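Local coordinates for protein monovalent Na+/H+ antiporter subunit C (Dietzia sp. DQ12-45-1b, PDB 7D3U) that forms a small membrane subunit of the Mrp complex, a multi-subunit bacterial pump that exchanges sodium ions for protons, at residues A12-L17 with L28-L33; G22-I27 with D95-D100. All blocks are in the same frame, centred on the assembly; numbering follows the deposited sequence.

Interaction 1 (A12-L17 with L28-L33)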
ATOM      1  N   ALA C  12     -15.754  15.951 -13.997  1.00 69.57           N
ATOM      2  CA  ALA C  12     -15.502  15.552 -15.377  1.00 69.57           C
ATOM      3  C   ALA C  12     -14.154  16.070 -15.856  1.00 69.57           C
ATOM      4  O   ALA C  12     -13.396  15.343 -16.511  1.00 69.57           O
ATOM      5  CB  ALA C  12     -16.624  16.055 -16.284  1.00 69.57           C
ATOM      6  N   GLY C  13     -13.835  17.325 -15.533  1.00 69.52           N
ATOM      7  CA  GLY C  13     -12.531  17.858 -15.887  1.00 69.52           C
ATOM      8  C   GLY C  13     -11.397  17.073 -15.258  1.00 69.52           C
ATOM      9  O   GLY C  13     -10.382  16.804 -15.905  1.00 69.52           O
ATOM     10  N   PHE C  14     -11.558  16.683 -13.992  1.00 69.12           N
ATOM     11  CA  PHE C  14     -10.538  15.874 -13.334  1.00 69.12           C
ATOM     12  C   PHE C  14     -10.383  14.526 -14.020  1.00 69.12           C
ATOM     13  O   PHE C  14      -9.263  14.096 -14.317  1.00 69.12           O
ATOM     14  CB  PHE C  14     -10.880  15.670 -11.861  1.00 69.12           C
ATOM     15  CG  PHE C  14     -10.447  14.331 -11.328  1.00 69.12           C
ATOM     16  CD1 PHE C  14      -9.108  14.052 -11.115  1.00 69.12           C
ATOM     17  CD2 PHE C  14     -11.379  13.350 -11.049  1.00 69.12           C
ATOM     18  CE1 PHE C  14      -8.711  12.825 -10.634  1.00 69.12           C
ATOM     19  CE2 PHE C  14     -10.984  12.120 -10.568  1.00 69.12           C
ATOM     20  CZ  PHE C  14      -9.650  11.859 -10.360  1.00 69.12           C
ATOM     21  N   VAL C  15     -11.495  13.828 -14.252  1.00 69.32           N
ATOM     22  CA  VAL C  15     -11.421  12.495 -14.842  1.00 69.32           C
ATOM     23  C   VAL C  15     -10.792  12.562 -16.225  1.00 69.32           C
ATOM     24  O   VAL C  15     -10.050  11.658 -16.629  1.00 69.32           O
ATOM     25  CB  VAL C  15     -12.816  11.844 -14.878  1.00 69.32           C
ATOM     26  CG1 VAL C  15     -12.771  10.544 -15.649  1.00 69.32           C
ATOM     27  CG2 VAL C  15     -13.317  11.595 -13.470  1.00 69.32           C
ATOM     28  N   PHE C  16     -11.051  13.641 -16.964  1.00 71.64           N
ATOM     29  CA  PHE C  16     -10.431  13.778 -18.277  1.00 71.64           C
ATOM     30  C   PHE C  16      -8.936  14.051 -18.156  1.00 71.64           C
ATOM     31  O   PHE C  16      -8.120  13.360 -18.776  1.00 71.64           O
ATOM     32  CB  PHE C  16     -11.113  14.885 -19.075  1.00 71.64           C
ATOM     33  CG  PHE C  16     -10.551  15.064 -20.452  1.00 71.64           C
ATOM     34  CD1 PHE C  16     -10.997  14.282 -21.500  1.00 71.64           C
ATOM     35  CD2 PHE C  16      -9.572  16.008 -20.699  1.00 71.64           C
ATOM     36  CE1 PHE C  16     -10.479  14.441 -22.767  1.00 71.64           C
ATOM     37  CE2 PHE C  16      -9.052  16.169 -21.964  1.00 71.64           C
ATOM     38  CZ  PHE C  16      -9.507  15.385 -22.998  1.00 71.64           C
ATOM     39  N   LEU C  17      -8.557  15.055 -17.361  1.00 70.56           N
ATOM     40  CA  LEU C  17      -7.155  15.457 -17.294  1.00 70.56           C
ATOM     41  C   LEU C  17      -6.278  14.356 -16.714  1.00 70.56           C
ATOM     42  O   LEU C  17      -5.163  14.125 -17.195  1.00 70.56           O
ATOM     43  CB  LEU C  17      -7.020  16.734 -16.469  1.00 70.56           C
ATOM     44  CG  LEU C  17      -7.442  18.019 -17.174  1.00 70.56           C
ATOM     45  CD1 LEU C  17      -7.258  19.205 -16.250  1.00 70.56           C
ATOM     46  CD2 LEU C  17      -6.645  18.202 -18.449  1.00 70.56           C
ATOM     47  N   LEU C  28      -3.078  19.076 -12.871  1.00 69.82           N
ATOM     48  CA  LEU C  28      -4.227  19.953 -13.077  1.00 69.82           C
ATOM     49  C   LEU C  28      -5.531  19.214 -12.811  1.00 69.82           C
ATOM     50  O   LEU C  28      -6.464  19.769 -12.214  1.00 69.82           O
ATOM     51  CB  LEU C  28      -4.221  20.520 -14.494  1.00 69.82           C
ATOM     52  CG  LEU C  28      -2.954  21.230 -14.965  1.00 69.82           C
ATOM     53  CD1 LEU C  28      -3.195  21.879 -16.306  1.00 69.82           C
ATOM     54  CD2 LEU C  28      -2.467  22.241 -13.947  1.00 69.82           C
ATOM     55  N   GLY C  29      -5.617  17.958 -13.250  1.00 71.10           N
ATOM     56  CA  GLY C  29      -6.791  17.162 -12.942  1.00 71.10           C
ATOM     57  C   GLY C  29      -6.967  16.954 -11.452  1.00 71.10           C
ATOM     58  O   GLY C  29      -8.085  16.988 -10.938  1.00 71.10           O
ATOM     59  N   PHE C  30      -5.862  16.750 -10.737  1.00 68.72           N
ATOM     60  CA  PHE C  30      -5.961  16.598  -9.289  1.00 68.72           C
ATOM     61  C   PHE C  30      -6.357  17.905  -8.614  1.00 68.72           C
ATOM     62  O   PHE C  30      -7.060  17.888  -7.597  1.00 68.72           O
ATOM     63  CB  PHE C  30      -4.648  16.072  -8.720  1.00 68.72           C
ATOM     64  CG  PHE C  30      -4.496  14.588  -8.846  1.00 68.72           C
ATOM     65  CD1 PHE C  30      -5.395  13.738  -8.234  1.00 68.72           C
ATOM     66  CD2 PHE C  30      -3.464  14.043  -9.583  1.00 68.72           C
ATOM     67  CE1 PHE C  30      -5.265  12.374  -8.349  1.00 68.72           C
ATOM     68  CE2 PHE C  30      -3.331  12.679  -9.699  1.00 68.72           C
ATOM     69  CZ  PHE C  30      -4.233  11.844  -9.083  1.00 68.72           C
ATOM     70  N   ILE C  31      -5.935  19.042  -9.167  1.00 67.24           N
ATOM     71  CA  ILE C  31      -6.384  20.334  -8.653  1.00 67.24           C
ATOM     72  C   ILE C  31      -7.889  20.476  -8.831  1.00 67.24           C
ATOM     73  O   ILE C  31      -8.608  20.903  -7.918  1.00 67.24           O
ATOM     74  CB  ILE C  31      -5.625  21.480  -9.345  1.00 67.24           C
ATOM     75  CG1 ILE C  31      -4.175  21.525  -8.871  1.00 67.24           C
ATOM     76  CG2 ILE C  31      -6.303  22.808  -9.076  1.00 67.24           C
ATOM     77  CD1 ILE C  31      -3.345  22.557  -9.583  1.00 67.24           C
ATOM     78  N   LEU C  32      -8.389  20.110 -10.012  1.00 67.93           N
ATOM     79  CA  LEU C  32      -9.827  20.177 -10.253  1.00 67.93           C
ATOM     80  C   LEU C  32     -10.584  19.219  -9.340  1.00 67.93           C
ATOM     81  O   LEU C  32     -11.684  19.532  -8.873  1.00 67.93           O
ATOM     82  CB  LEU C  32     -10.131  19.871 -11.718  1.00 67.93           C
ATOM     83  CG  LEU C  32      -9.714  20.930 -12.735  1.00 67.93           C
ATOM     84  CD1 LEU C  32     -10.488  20.748 -14.025  1.00 67.93           C
ATOM     85  CD2 LEU C  32      -9.922  22.325 -12.179  1.00 67.93           C
ATOM     86  N   LEU C  33     -10.007  18.049  -9.069  1.00 66.86           N
ATOM     87  CA  LEU C  33     -10.660  17.088  -8.186  1.00 66.86           C
ATOM     88  C   LEU C  33     -10.713  17.604  -6.753  1.00 66.86           C
ATOM     89  O   LEU C  33     -11.726  17.440  -6.062  1.00 66.86           O
ATOM     90  CB  LEU C  33      -9.932  15.751  -8.250  1.00 66.86           C
ATOM     91  CG  LEU C  33     -10.231  14.729  -7.160  1.00 66.86           C
ATOM     92  CD1 LEU C  33     -11.594  14.106  -7.367  1.00 66.86           C
ATOM     93  CD2 LEU C  33      -9.154  13.663  -7.115  1.00 66.86           C
TER
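The carbonyl oxygen of Gly29 is held by one hydrogen bond, from Leu33 N one turn on in its own helix at 2.9 Å, and the Phe14 ring lies against it from the facing helix. Gly29 O sits at the ring's edge, near its plane, with Phe14 CD1 3.1 Å away. Over one face of the same ring comes Leu33, whose CB makes a CH-pi contact 3.7 Å from the Phe14 centroid. With CG of Leu33 anti to the backbone N (chi1 165°), the two side chains run side by side, and CD1 of Leu33 lies by Phe14 CD2 and CE2, CD2 by CE1 and CZ. The Phe14 and Phe30 rings meet obliquely, planes at 44°. Packing eased by glycine joins helices 2-17 and 24-44 as an antiparallel hairpin, consistent with the NADH-ubiquinone oxidoreductase chain 4L family, segment axes 7.6 Å apart at closest. Gly29 lets the backbones approach, its CA lying 4.0 Å from Phe14 CA, and Leu17 CB rests on it. Gly13 likewise admits CD1 of Leu32. Leu17 CD1 reaches obliquely across to Leu28 CB, 3.7 Å away. Leu172 of subunit D packs on Phe14, Val617 of subunit A on Leu17.

Interaction 2 (G22-I27 with D95-D100)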
ATOM      1  N   GLY C  22       1.247  13.435 -19.672  1.00 77.76           N
ATOM      2  CA  GLY C  22       1.998  14.500 -19.030  1.00 77.76           C
ATOM      3  C   GLY C  22       1.646  14.577 -17.557  1.00 77.76           C
ATOM      4  O   GLY C  22       0.482  14.429 -17.167  1.00 77.76           O
ATOM      5  N   MET C  23       2.660  14.810 -16.725  1.00 74.01           N
ATOM      6  CA  MET C  23       2.428  14.848 -15.286  1.00 74.01           C
ATOM      7  C   MET C  23       1.766  16.145 -14.846  1.00 74.01           C
ATOM      8  O   MET C  23       0.984  16.140 -13.889  1.00 74.01           O
ATOM      9  CB  MET C  23       3.738  14.648 -14.530  1.00 74.01           C
ATOM     10  CG  MET C  23       3.543  14.348 -13.058  1.00 74.01           C
ATOM     11  SD  MET C  23       2.562  12.862 -12.801  1.00 74.01           S
ATOM     12  CE  MET C  23       2.214  12.990 -11.052  1.00 74.01           C
ATOM     13  N   VAL C  24       2.057  17.259 -15.517  1.00 71.68           N
ATOM     14  CA  VAL C  24       1.390  18.510 -15.172  1.00 71.68           C
ATOM     15  C   VAL C  24      -0.075  18.458 -15.585  1.00 71.68           C
ATOM     16  O   VAL C  24      -0.954  18.947 -14.866  1.00 71.68           O
ATOM     17  CB  VAL C  24       2.125  19.702 -15.807  1.00 71.68           C
ATOM     18  CG1 VAL C  24       1.303  20.970 -15.671  1.00 71.68           C
ATOM     19  CG2 VAL C  24       3.477  19.887 -15.154  1.00 71.68           C
ATOM     20  N   ARG C  25      -0.364  17.859 -16.740  1.00 73.34           N
ATOM     21  CA  ARG C  25      -1.746  17.670 -17.161  1.00 73.34           C
ATOM     22  C   ARG C  25      -2.500  16.707 -16.255  1.00 73.34           C
ATOM     23  O   ARG C  25      -3.725  16.600 -16.375  1.00 73.34           O
ATOM     24  CB  ARG C  25      -1.782  17.168 -18.605  1.00 73.34           C
ATOM     25  CG  ARG C  25      -3.057  17.490 -19.362  1.00 73.34           C
ATOM     26  CD  ARG C  25      -2.819  17.402 -20.859  1.00 73.34           C
ATOM     27  NE  ARG C  25      -4.056  17.254 -21.620  1.00 73.34           N
ATOM     28  CZ  ARG C  25      -4.887  18.253 -21.896  1.00 73.34           C
ATOM     29  NH1 ARG C  25      -4.620  19.478 -21.470  1.00 73.34           N
ATOM     30  NH2 ARG C  25      -5.987  18.026 -22.599  1.00 73.34           N
ATOM     31  N   VAL C  26      -1.805  16.012 -15.362  1.00 70.98           N
ATOM     32  CA  VAL C  26      -2.432  15.186 -14.341  1.00 70.98           C
ATOM     33  C   VAL C  26      -2.576  15.943 -13.027  1.00 70.98           C
ATOM     34  O   VAL C  26      -3.578  15.800 -12.323  1.00 70.98           O
ATOM     35  CB  VAL C  26      -1.621  13.884 -14.157  1.00 70.98           C
ATOM     36  CG1 VAL C  26      -1.938  13.227 -12.833  1.00 70.98           C
ATOM     37  CG2 VAL C  26      -1.893  12.928 -15.303  1.00 70.98           C
ATOM     38  N   ILE C  27      -1.583  16.767 -12.693  1.00 69.48           N
ATOM     39  CA  ILE C  27      -1.679  17.607 -11.505  1.00 69.48           C
ATOM     40  C   ILE C  27      -2.815  18.608 -11.649  1.00 69.48           C
ATOM     41  O   ILE C  27      -3.480  18.950 -10.666  1.00 69.48           O
ATOM     42  CB  ILE C  27      -0.332  18.301 -11.243  1.00 69.48           C
ATOM     43  CG1 ILE C  27       0.726  17.263 -10.882  1.00 69.48           C
ATOM     44  CG2 ILE C  27      -0.455  19.322 -10.130  1.00 69.48           C
ATOM     45  CD1 ILE C  27       2.135  17.770 -11.005  1.00 69.48           C
ATOM     46  N   ASP C  95      13.675  13.542 -18.575  1.00 82.28           N
ATOM     47  CA  ASP C  95      13.970  14.860 -19.117  1.00 82.28           C
ATOM     48  C   ASP C  95      12.713  15.627 -19.495  1.00 82.28           C
ATOM     49  O   ASP C  95      12.812  16.757 -19.980  1.00 82.28           O
ATOM     50  CB  ASP C  95      14.889  14.739 -20.335  1.00 82.28           C
ATOM     51  CG  ASP C  95      14.508  13.583 -21.233  1.00 82.28           C
ATOM     52  OD1 ASP C  95      13.560  12.851 -20.882  1.00 82.28           O
ATOM     53  OD2 ASP C  95      15.155  13.407 -22.287  1.00 82.28           O
ATOM     54  N   ASP C  96      11.539  15.038 -19.287  1.00 81.63           N
ATOM     55  CA  ASP C  96      10.265  15.701 -19.514  1.00 81.63           C
ATOM     56  C   ASP C  96       9.335  15.328 -18.366  1.00 81.63           C
ATOM     57  O   ASP C  96       9.758  14.750 -17.362  1.00 81.63           O
ATOM     58  CB  ASP C  96       9.680  15.310 -20.877  1.00 81.63           C
ATOM     59  CG  ASP C  96      10.447  15.910 -22.031  1.00 81.63           C
ATOM     60  OD1 ASP C  96      11.240  16.842 -21.788  1.00 81.63           O
ATOM     61  OD2 ASP C  96      10.260  15.451 -23.176  1.00 81.63           O
ATOM     62  N   ASP C  97       8.057  15.665 -18.513  1.00 78.98           N
ATOM     63  CA  ASP C  97       7.029  15.216 -17.586  1.00 78.98           C
ATOM     64  C   ASP C  97       6.141  14.145 -18.200  1.00 78.98           C
ATOM     65  O   ASP C  97       5.076  13.845 -17.652  1.00 78.98           O
ATOM     66  CB  ASP C  97       6.187  16.401 -17.110  1.00 78.98           C
ATOM     67  CG  ASP C  97       5.470  17.099 -18.242  1.00 78.98           C
ATOM     68  OD1 ASP C  97       5.683  16.715 -19.410  1.00 78.98           O
ATOM     69  OD2 ASP C  97       4.691  18.033 -17.963  1.00 78.98           O
ATOM     70  N   ASP C  98       6.562  13.562 -19.322  1.00 82.64           N
ATOM     71  CA  ASP C  98       5.779  12.535 -19.994  1.00 82.64           C
ATOM     72  C   ASP C  98       5.491  11.377 -19.049  1.00 82.64           C
ATOM     73  O   ASP C  98       6.343  10.974 -18.254  1.00 82.64           O
ATOM     74  CB  ASP C  98       6.525  12.036 -21.231  1.00 82.64           C
ATOM     75  CG  ASP C  98       5.690  11.100 -22.084  1.00 82.64           C
ATOM     76  OD1 ASP C  98       4.507  10.880 -21.758  1.00 82.64           O
ATOM     77  OD2 ASP C  98       6.223  10.581 -23.088  1.00 82.64           O
ATOM     78  N   THR C  99       4.273  10.842 -19.139  1.00 81.96           N
ATOM     79  CA  THR C  99       3.846   9.772 -18.255  1.00 81.96           C
ATOM     80  C   THR C  99       3.612   8.444 -18.958  1.00 81.96           C
ATOM     81  O   THR C  99       3.493   7.423 -18.275  1.00 81.96           O
ATOM     82  CB  THR C  99       2.563  10.172 -17.509  1.00 81.96           C
ATOM     83  OG1 THR C  99       2.277   9.200 -16.496  1.00 81.96           O
ATOM     84  CG2 THR C  99       1.388  10.258 -18.464  1.00 81.96           C
ATOM     85  N   ASP C 100       3.558   8.420 -20.290  1.00 83.89           N
ATOM     86  CA  ASP C 100       3.368   7.151 -20.981  1.00 83.89           C
ATOM     87  C   ASP C 100       4.636   6.313 -20.934  1.00 83.89           C
ATOM     88  O   ASP C 100       5.450   6.337 -21.864  1.00 83.89           O
ATOM     89  CB  ASP C 100       2.928   7.359 -22.431  1.00 83.89           C
ATOM     90  CG  ASP C 100       1.485   7.792 -22.542  1.00 83.89           C
ATOM     91  OD1 ASP C 100       0.692   7.449 -21.642  1.00 83.89           O
ATOM     92  OD2 ASP C 100       1.141   8.477 -23.523  1.00 83.89           O
TER
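Asp97 and Val24 cross obliquely, the carboxylate of the first lying against the isopropyl group of the second. The CA-CB bond of Asp97 points at segment 22-27, and its CG occupies the crowded position between backbone N and carbonyl carbon (chi1 61°). That torsion brings OD2 to 3.6 Å from Val24 CG2, the branch beside the backbone N of Val24. OD2 also forms a salt bridge with Arg622 of subunit A, which in turn packs on Val24. Met23 meets the loop at its root: its CB stands 4.0 Å from Asp97 CB, while CG, anti to the backbone N, starts a chain, bent at chi2, that leads away from the loop; it touches Leu86 of helix 66-90. The backbones are joined by Met23 N donating to Asp97 O at 2.8 Å, a bent bond (136° at the hydrogen) with the donor above the carbonyl plane. Gly22 CA adds a CH...O contact to the same oxygen, so one carbonyl receives two neighbouring groups. Thr99 also points inward and lays CG2 3.4 Å from Gly22 N. At Gly22 the backbone angles would jam a CB against the preceding carbonyl O, which calls for glycine. Asp98 points away, its OD2 salt-bridged to Arg21, while its OD1 accepts from Asp100 N at 3.0 Å. This is an Asx turn, set in an acidic loop that meets the turn between two transmembrane helices.

In the fold
Helix 24-44 is common to both contacts: interaction 2 engages its beginning and interaction 1 the turns that follow, their centres about 14 Å apart. They touch directly, with Leu17 CB 3.3 Å from Arg25 O and Phe16 CE2 3.6 Å from Arg25 NH2, so the end of helix 2-17 packs against its partner's start. The loop after helix 66-90 returns to the turn linking the first two helices. Both contacts are buried, with subunits A and D packing on each, subunit A on more residues. Detergent borders interaction 1: dodecyl-beta-D-maltoside touches Ala12 and Phe16 and lies about 4 Å from Gly13. Interaction 1 is apolar, whereas interaction 2 brings acidic side chains to arginines of subunit A.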